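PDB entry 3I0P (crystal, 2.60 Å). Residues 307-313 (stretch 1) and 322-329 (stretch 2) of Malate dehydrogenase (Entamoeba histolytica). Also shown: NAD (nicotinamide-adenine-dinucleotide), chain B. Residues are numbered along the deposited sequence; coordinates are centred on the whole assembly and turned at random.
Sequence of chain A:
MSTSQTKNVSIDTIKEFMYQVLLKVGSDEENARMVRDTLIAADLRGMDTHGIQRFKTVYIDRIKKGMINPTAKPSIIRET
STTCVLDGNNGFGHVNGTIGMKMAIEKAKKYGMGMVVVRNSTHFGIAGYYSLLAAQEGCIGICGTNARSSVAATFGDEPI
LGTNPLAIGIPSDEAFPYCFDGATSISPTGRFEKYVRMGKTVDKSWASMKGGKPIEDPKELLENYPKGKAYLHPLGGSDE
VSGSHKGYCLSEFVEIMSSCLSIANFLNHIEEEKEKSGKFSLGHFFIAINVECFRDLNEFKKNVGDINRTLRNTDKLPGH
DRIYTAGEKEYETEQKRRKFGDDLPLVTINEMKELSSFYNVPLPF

Stretch 1, residues 307-313: INRTLRN
Stretch 2, residues 322-329: RIYTAGEK

The strongest tie between the stretches is a salt bridge: Arg 312 NH2 lies 2.6 Å from Glu 328 OE1, though the N-H...O angle of 133° makes its hydrogen bond weak. Arg 312 NH2 also reaches Thr 325 OG1 at 2.7 Å, again weakly (117°). Arginine suits the site because its guanidinium is positively charged and its long chain (chi1 to chi3 m, t, m) carries it to the Glu 328 carboxylate: CA-to-CB points sideways to the other stretch, but the end comes nearer. The carboxylate lies at the guanidinium edge, near its plane, while Thr 325 CG2 covers one face.

Glu 328, extended with chi1 and chi2 both t, also organizes its own stretch. Glu 328 OE1 accepts from Thr 325 N at 2.9 Å, and Glu 328 OE2 forms a salt bridge with Arg 322 NH2 at 3.1 Å. A type II turn from Thr 325 to Glu 328 is closed by Glu 328 N to Thr 325 O, 3.0 Å. Within it Gly 327 adopts phi/psi 91/-1, where a CB would jam against the preceding carbonyl O; it occupies the N-cap position, right before the helix, and Gly 327 N donates to NAD O2B at 2.7 Å.

Stretch 1 continues a helix that begins earlier in the chain. Stretch 2 runs antiparallel as loop before its turn: the CA atoms of Arg 312 and Ile 323 are 5.0 Å apart, those of Asn 308 and Thr 325 6.4 Å.

One water donates to Arg 312 O and accepts from Ile 323 N, both at 3.0 Å; another accepts weakly from the amide of Asn 308 (chi1 m), ND2, at 2.9 Å and meets Thr 325 OG1 at 2.8 Å.

Outward, buried Ile 323 (m, t) points its nonpolar side chain toward the helix, Ile 323 CD1 3.7 Å from Leu 311 O. Leu 311 (m, t) gives Thr 325 (chi1 p) a nonpolar neighbour, Leu 311 CD1 4.4 Å from Thr 325 CG2.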

ATOM      1  N   ILE A 307      -6.518 -10.255  15.388  1.00 23.74           N
ATOM      2  CA  ILE A 307      -5.664  -9.080  15.172  1.00 23.75           C
ATOM      3  C   ILE A 307      -6.434  -7.800  15.527  1.00 24.30           C
ATOM      4  O   ILE A 307      -5.956  -6.988  16.319  1.00 24.56           O
ATOM      5  CB  ILE A 307      -5.033  -9.056  13.728  1.00 23.81           C
ATOM      6  CG1 ILE A 307      -3.827 -10.005  13.654  1.00 22.87           C
ATOM      7  CG2 ILE A 307      -4.605  -7.647  13.301  1.00 22.83           C
ATOM      8  CD1 ILE A 307      -3.574 -10.593  12.273  1.00 21.56           C
ATOM      9  N   ASN A 308      -7.637  -7.658  14.970  1.00 24.71           N
ATOM     10  CA  ASN A 308      -8.524  -6.530  15.260  1.00 25.01           C
ATOM     11  C   ASN A 308      -8.844  -6.385  16.742  1.00 25.66           C
ATOM     12  O   ASN A 308      -8.759  -5.279  17.304  1.00 25.90           O
ATOM     13  CB  ASN A 308      -9.824  -6.649  14.456  1.00 24.92           C
ATOM     14  CG  ASN A 308      -9.640  -6.316  12.982  1.00 24.44           C
ATOM     15  OD1 ASN A 308      -8.657  -5.691  12.600  1.00 25.12           O
ATOM     16  ND2 ASN A 308     -10.591  -6.721  12.154  1.00 22.24           N
ATOM     17  N   ARG A 309      -9.199  -7.501  17.378  1.00 26.22           N
ATOM     18  CA  ARG A 309      -9.549  -7.482  18.797  1.00 26.95           C
ATOM     19  C   ARG A 309      -8.375  -7.082  19.676  1.00 27.40           C
ATOM     20  O   ARG A 309      -8.545  -6.314  20.626  1.00 27.76           O
ATOM     21  CB  ARG A 309     -10.122  -8.814  19.235  1.00 26.87           C
ATOM     22  CG  ARG A 309     -11.517  -9.024  18.712  1.00 27.90           C
ATOM     23  CD  ARG A 309     -12.052 -10.375  19.097  1.00 28.54           C
ATOM     24  NE  ARG A 309     -12.710 -10.986  17.956  1.00 29.31           N
ATOM     25  CZ  ARG A 309     -12.222 -12.023  17.287  1.00 30.37           C
ATOM     26  NH1 ARG A 309     -11.080 -12.580  17.652  1.00 30.33           N
ATOM     27  NH2 ARG A 309     -12.885 -12.512  16.257  1.00 31.15           N
ATOM     28  N   THR A 310      -7.188  -7.590  19.341  1.00 27.85           N
ATOM     29  CA  THR A 310      -5.960  -7.232  20.040  1.00 27.97           C
ATOM     30  C   THR A 310      -5.692  -5.749  19.887  1.00 28.44           C
ATOM     31  O   THR A 310      -5.387  -5.069  20.865  1.00 28.19           O
ATOM     32  CB  THR A 310      -4.760  -8.039  19.514  1.00 27.77           C
ATOM     33  OG1 THR A 310      -5.027  -9.428  19.684  1.00 27.05           O
ATOM     34  CG2 THR A 310      -3.475  -7.680  20.264  1.00 27.05           C
ATOM     35  N   LEU A 311      -5.817  -5.262  18.657  1.00 29.54           N
ATOM     36  CA  LEU A 311      -5.559  -3.857  18.349  1.00 30.66           C
ATOM     37  C   LEU A 311      -6.455  -2.928  19.174  1.00 31.43           C
ATOM     38  O   LEU A 311      -5.958  -2.004  19.829  1.00 31.31           O
ATOM     39  CB  LEU A 311      -5.709  -3.586  16.844  1.00 30.60           C
ATOM     40  CG  LEU A 311      -4.595  -4.069  15.895  1.00 30.39           C
ATOM     41  CD1 LEU A 311      -5.025  -3.879  14.445  1.00 29.57           C
ATOM     42  CD2 LEU A 311      -3.258  -3.367  16.158  1.00 29.07           C
ATOM     43  N   ARG A 312      -7.761  -3.206  19.163  1.00 32.40           N
ATOM     44  CA  ARG A 312      -8.746  -2.400  19.901  1.00 33.50           C
ATOM     45  C   ARG A 312      -8.581  -2.457  21.425  1.00 34.54           C
ATOM     46  O   ARG A 312      -8.969  -1.515  22.128  1.00 34.81           O
ATOM     47  CB  ARG A 312     -10.169  -2.795  19.503  1.00 33.26           C
ATOM     48  CG  ARG A 312     -10.541  -2.338  18.113  1.00 33.08           C
ATOM     49  CD  ARG A 312     -11.989  -2.582  17.833  1.00 31.62           C
ATOM     50  NE  ARG A 312     -12.223  -3.906  17.273  1.00 30.93           N
ATOM     51  CZ  ARG A 312     -12.505  -4.142  15.998  1.00 30.22           C
ATOM     52  NH1 ARG A 312     -12.719  -5.373  15.585  1.00 30.27           N
ATOM     53  NH2 ARG A 312     -12.582  -3.151  15.130  1.00 30.61           N
ATOM     54  N   ASN A 313      -7.995  -3.550  21.920  1.00 35.52           N
ATOM     55  CA  ASN A 313      -7.733  -3.730  23.347  1.00 36.58           C
ATOM     56  C   ASN A 313      -6.482  -3.064  23.915  1.00 37.02           C
ATOM     57  O   ASN A 313      -6.276  -3.112  25.126  1.00 37.17           O
ATOM     58  CB  ASN A 313      -7.684  -5.214  23.694  1.00 37.04           C
ATOM     59  CG  ASN A 313      -8.963  -5.707  24.328  1.00 38.37           C
ATOM     60  OD1 ASN A 313      -9.517  -5.069  25.232  1.00 40.15           O
ATOM     61  ND2 ASN A 313      -9.434  -6.859  23.870  1.00 38.91           N
ATOM     62  N   ARG A 322     -11.926   5.110  21.950  1.00 38.09           N
ATOM     63  CA  ARG A 322     -11.760   3.831  21.250  1.00 36.33           C
ATOM     64  C   ARG A 322     -10.775   3.861  20.089  1.00 35.06           C
ATOM     65  O   ARG A 322     -10.455   4.924  19.549  1.00 34.89           O
ATOM     66  CB  ARG A 322     -13.110   3.288  20.765  1.00 36.45           C
ATOM     67  CG  ARG A 322     -13.824   4.178  19.772  1.00 36.00           C
ATOM     68  CD  ARG A 322     -15.280   3.763  19.581  1.00 36.37           C
ATOM     69  NE  ARG A 322     -15.455   2.529  18.808  1.00 34.64           N
ATOM     70  CZ  ARG A 322     -16.494   2.291  18.010  1.00 33.83           C
ATOM     71  NH1 ARG A 322     -17.440   3.205  17.858  1.00 33.14           N
ATOM     72  NH2 ARG A 322     -16.583   1.147  17.350  1.00 33.76           N
ATOM     73  N   ILE A 323     -10.301   2.666  19.744  1.00 33.19           N
ATOM     74  CA  ILE A 323      -9.467   2.419  18.585  1.00 31.33           C
ATOM     75  C   ILE A 323     -10.346   1.706  17.552  1.00 30.37           C
ATOM     76  O   ILE A 323     -11.132   0.828  17.900  1.00 29.84           O
ATOM     77  CB  ILE A 323      -8.221   1.572  18.978  1.00 31.31           C
ATOM     78  CG1 ILE A 323      -7.308   2.388  19.906  1.00 31.08           C
ATOM     79  CG2 ILE A 323      -7.459   1.065  17.741  1.00 30.20           C
ATOM     80  CD1 ILE A 323      -6.243   1.585  20.649  1.00 30.44           C
ATOM     81  N   TYR A 324     -10.234   2.115  16.291  1.00 29.24           N
ATOM     82  CA  TYR A 324     -10.995   1.491  15.211  1.00 28.23           C
ATOM     83  C   TYR A 324     -10.098   0.603  14.339  1.00 27.58           C
ATOM     84  O   TYR A 324      -8.867   0.655  14.420  1.00 27.28           O
ATOM     85  CB  TYR A 324     -11.675   2.555  14.337  1.00 28.07           C
ATOM     86  CG  TYR A 324     -12.558   3.533  15.083  1.00 28.57           C
ATOM     87  CD1 TYR A 324     -13.947   3.453  14.999  1.00 28.75           C
ATOM     88  CD2 TYR A 324     -12.005   4.551  15.868  1.00 29.38           C
ATOM     89  CE1 TYR A 324     -14.763   4.350  15.685  1.00 28.94           C
ATOM     90  CE2 TYR A 324     -12.816   5.458  16.551  1.00 29.16           C
ATOM     91  CZ  TYR A 324     -14.192   5.349  16.453  1.00 29.30           C
ATOM     92  OH  TYR A 324     -14.994   6.240  17.129  1.00 29.91           O
ATOM     93  N   THR A 325     -10.725  -0.225  13.517  1.00 26.69           N
ATOM     94  CA  THR A 325     -10.007  -0.927  12.469  1.00 26.12           C
ATOM     95  C   THR A 325     -10.672  -0.631  11.111  1.00 26.01           C
ATOM     96  O   THR A 325     -11.812  -0.148  11.054  1.00 25.87           O
ATOM     97  CB  THR A 325      -9.922  -2.449  12.731  1.00 25.89           C
ATOM     98  OG1 THR A 325     -11.235  -3.000  12.740  1.00 26.20           O
ATOM     99  CG2 THR A 325      -9.242  -2.747  14.063  1.00 25.39           C
ATOM    100  N   ALA A 326      -9.948  -0.904  10.026  1.00 25.55           N
ATOM    101  CA  ALA A 326     -10.425  -0.627   8.680  1.00 25.09           C
ATOM    102  C   ALA A 326     -11.849  -1.128   8.488  1.00 24.96           C
ATOM    103  O   ALA A 326     -12.130  -2.315   8.674  1.00 24.92           O
ATOM    104  CB  ALA A 326      -9.497  -1.251   7.658  1.00 24.83           C
ATOM    105  N   GLY A 327     -12.748  -0.214   8.142  1.00 24.86           N
ATOM    106  CA  GLY A 327     -14.120  -0.576   7.809  1.00 25.13           C
ATOM    107  C   GLY A 327     -15.119  -0.580   8.956  1.00 25.24           C
ATOM    108  O   GLY A 327     -16.298  -0.857   8.739  1.00 25.23           O
ATOM    109  N   GLU A 328     -14.651  -0.271  10.166  1.00 25.52           N
ATOM    110  CA  GLU A 328     -15.496  -0.283  11.375  1.00 25.68           C
ATOM    111  C   GLU A 328     -16.448   0.907  11.371  1.00 25.55           C
ATOM    112  O   GLU A 328     -17.662   0.733  11.506  1.00 25.42           O
ATOM    113  CB  GLU A 328     -14.632  -0.288  12.649  1.00 25.63           C
ATOM    114  CG  GLU A 328     -15.380  -0.517  13.948  1.00 26.37           C
ATOM    115  CD  GLU A 328     -14.444  -0.771  15.136  1.00 28.96           C
ATOM    116  OE1 GLU A 328     -13.212  -0.583  14.962  1.00 28.32           O
ATOM    117  OE2 GLU A 328     -14.934  -1.167  16.236  1.00 28.26           O
ATOM    118  N   LYS A 329     -15.876   2.104  11.214  1.00 25.54           N
ATOM    119  CA  LYS A 329     -16.628   3.343  11.041  1.00 25.63           C
ATOM    120  C   LYS A 329     -17.683   3.245   9.930  1.00 26.19           C
ATOM    121  O   LYS A 329     -18.779   3.808  10.058  1.00 26.55           O
ATOM    122  CB  LYS A 329     -15.671   4.522  10.786  1.00 25.33           C
ATOM    123  CG  LYS A 329     -15.314   5.294  12.041  1.00 24.69           C
ATOM    124  CD  LYS A 329     -13.885   5.796  12.043  1.00 24.55           C
ATOM    125  CE  LYS A 329     -13.760   7.239  11.601  1.00 24.57           C
ATOM    126  NZ  LYS A 329     -12.630   7.877  12.329  1.00 24.34           N
TER
HETATM  127  PA  NAD B 401     -10.458   8.480   4.698  1.00 21.42           P
HETATM  128  O1A NAD B 401     -11.896   8.816   5.013  1.00 22.92           O
HETATM  129  O2A NAD B 401      -9.391   9.431   5.135  1.00 22.83           O
HETATM  130  O5B NAD B 401     -10.185   7.032   5.342  1.00 23.53           O
HETATM  131  C5B NAD B 401     -11.096   5.948   5.085  1.00 23.70           C
HETATM  132  C4B NAD B 401     -10.509   4.584   5.475  1.00 24.76           C
HETATM  133  O4B NAD B 401      -9.745   4.656   6.686  1.00 26.17           O
HETATM  134  C3B NAD B 401     -11.582   3.550   5.749  1.00 24.91           C
HETATM  135  O3B NAD B 401     -11.064   2.256   5.398  1.00 24.87           O
HETATM  136  C2B NAD B 401     -11.796   3.639   7.244  1.00 25.60           C
HETATM  137  O2B NAD B 401     -12.296   2.413   7.779  1.00 26.47           O
HETATM  138  C1B NAD B 401     -10.389   3.913   7.733  1.00 26.99           C
HETATM  139  N9A NAD B 401     -10.305   4.669   9.017  1.00 28.08           N
HETATM  140  C8A NAD B 401     -10.739   5.915   9.254  1.00 27.82           C
HETATM  141  N7A NAD B 401     -10.440   6.235  10.532  1.00 28.28           N
HETATM  142  C5A NAD B 401      -9.804   5.180  11.092  1.00 28.79           C
HETATM  143  C6A NAD B 401      -9.262   4.916  12.354  1.00 29.03           C
HETATM  144  N6A NAD B 401      -9.319   5.836  13.348  1.00 29.09           N
HETATM  145  N1A NAD B 401      -8.681   3.717  12.598  1.00 28.84           N
HETATM  146  C2A NAD B 401      -8.614   2.782  11.641  1.00 28.63           C
HETATM  147  N3A NAD B 401      -9.120   3.011  10.421  1.00 29.25           N
HETATM  148  C4A NAD B 401      -9.720   4.198  10.125  1.00 28.66           C
HETATM  149  O3  NAD B 401     -10.274   8.142   3.118  1.00 23.10           O
HETATM  150  PN  NAD B 401     -10.361   9.153   1.844  1.00 21.48           P
HETATM  151  O1N NAD B 401      -8.987   9.204   1.222  1.00 22.40           O
HETATM  152  O2N NAD B 401     -11.076  10.425   2.227  1.00 22.63           O
HETATM  153  O5D NAD B 401     -11.321   8.380   0.820  1.00 21.69           O
HETATM  154  C5D NAD B 401     -12.743   8.416   0.971  1.00 21.66           C
HETATM  155  C4D NAD B 401     -13.421   7.739  -0.218  1.00 20.44           C
HETATM  156  O4D NAD B 401     -13.142   8.451  -1.427  1.00 21.02           O
HETATM  157  C3D NAD B 401     -12.923   6.316  -0.434  1.00 19.71           C
HETATM  158  O3D NAD B 401     -14.063   5.445  -0.433  1.00 18.42           O
HETATM  159  C2D NAD B 401     -12.191   6.339  -1.776  1.00 18.98           C
HETATM  160  O2D NAD B 401     -12.333   5.157  -2.584  1.00 18.97           O
HETATM  161  C1D NAD B 401     -12.855   7.509  -2.466  1.00 19.70           C
HETATM  162  N1N NAD B 401     -12.018   8.069  -3.524  1.00 20.08           N
HETATM  163  C2N NAD B 401     -12.317   7.760  -4.806  1.00 19.86           C
HETATM  164  C3N NAD B 401     -11.545   8.273  -5.852  1.00 20.20           C
HETATM  165  C7N NAD B 401     -11.861   7.940  -7.283  1.00 20.23           C
HETATM  166  O7N NAD B 401     -11.162   8.414  -8.169  1.00 20.91           O
HETATM  167  N7N NAD B 401     -12.889   7.140  -7.556  1.00 18.39           N
HETATM  168  C4N NAD B 401     -10.465   9.108  -5.554  1.00 20.56           C
HETATM  169  C5N NAD B 401     -10.172   9.404  -4.218  1.00 20.81           C
HETATM  170  C6N NAD B 401     -10.975   8.868  -3.213  1.00 19.98           C
HETATM  171  O   HOH W   1     -11.667  -4.626  10.465  1.00 14.10           O
HETATM  172  O   HOH W   2     -11.220   0.454  21.558  1.00 23.72           O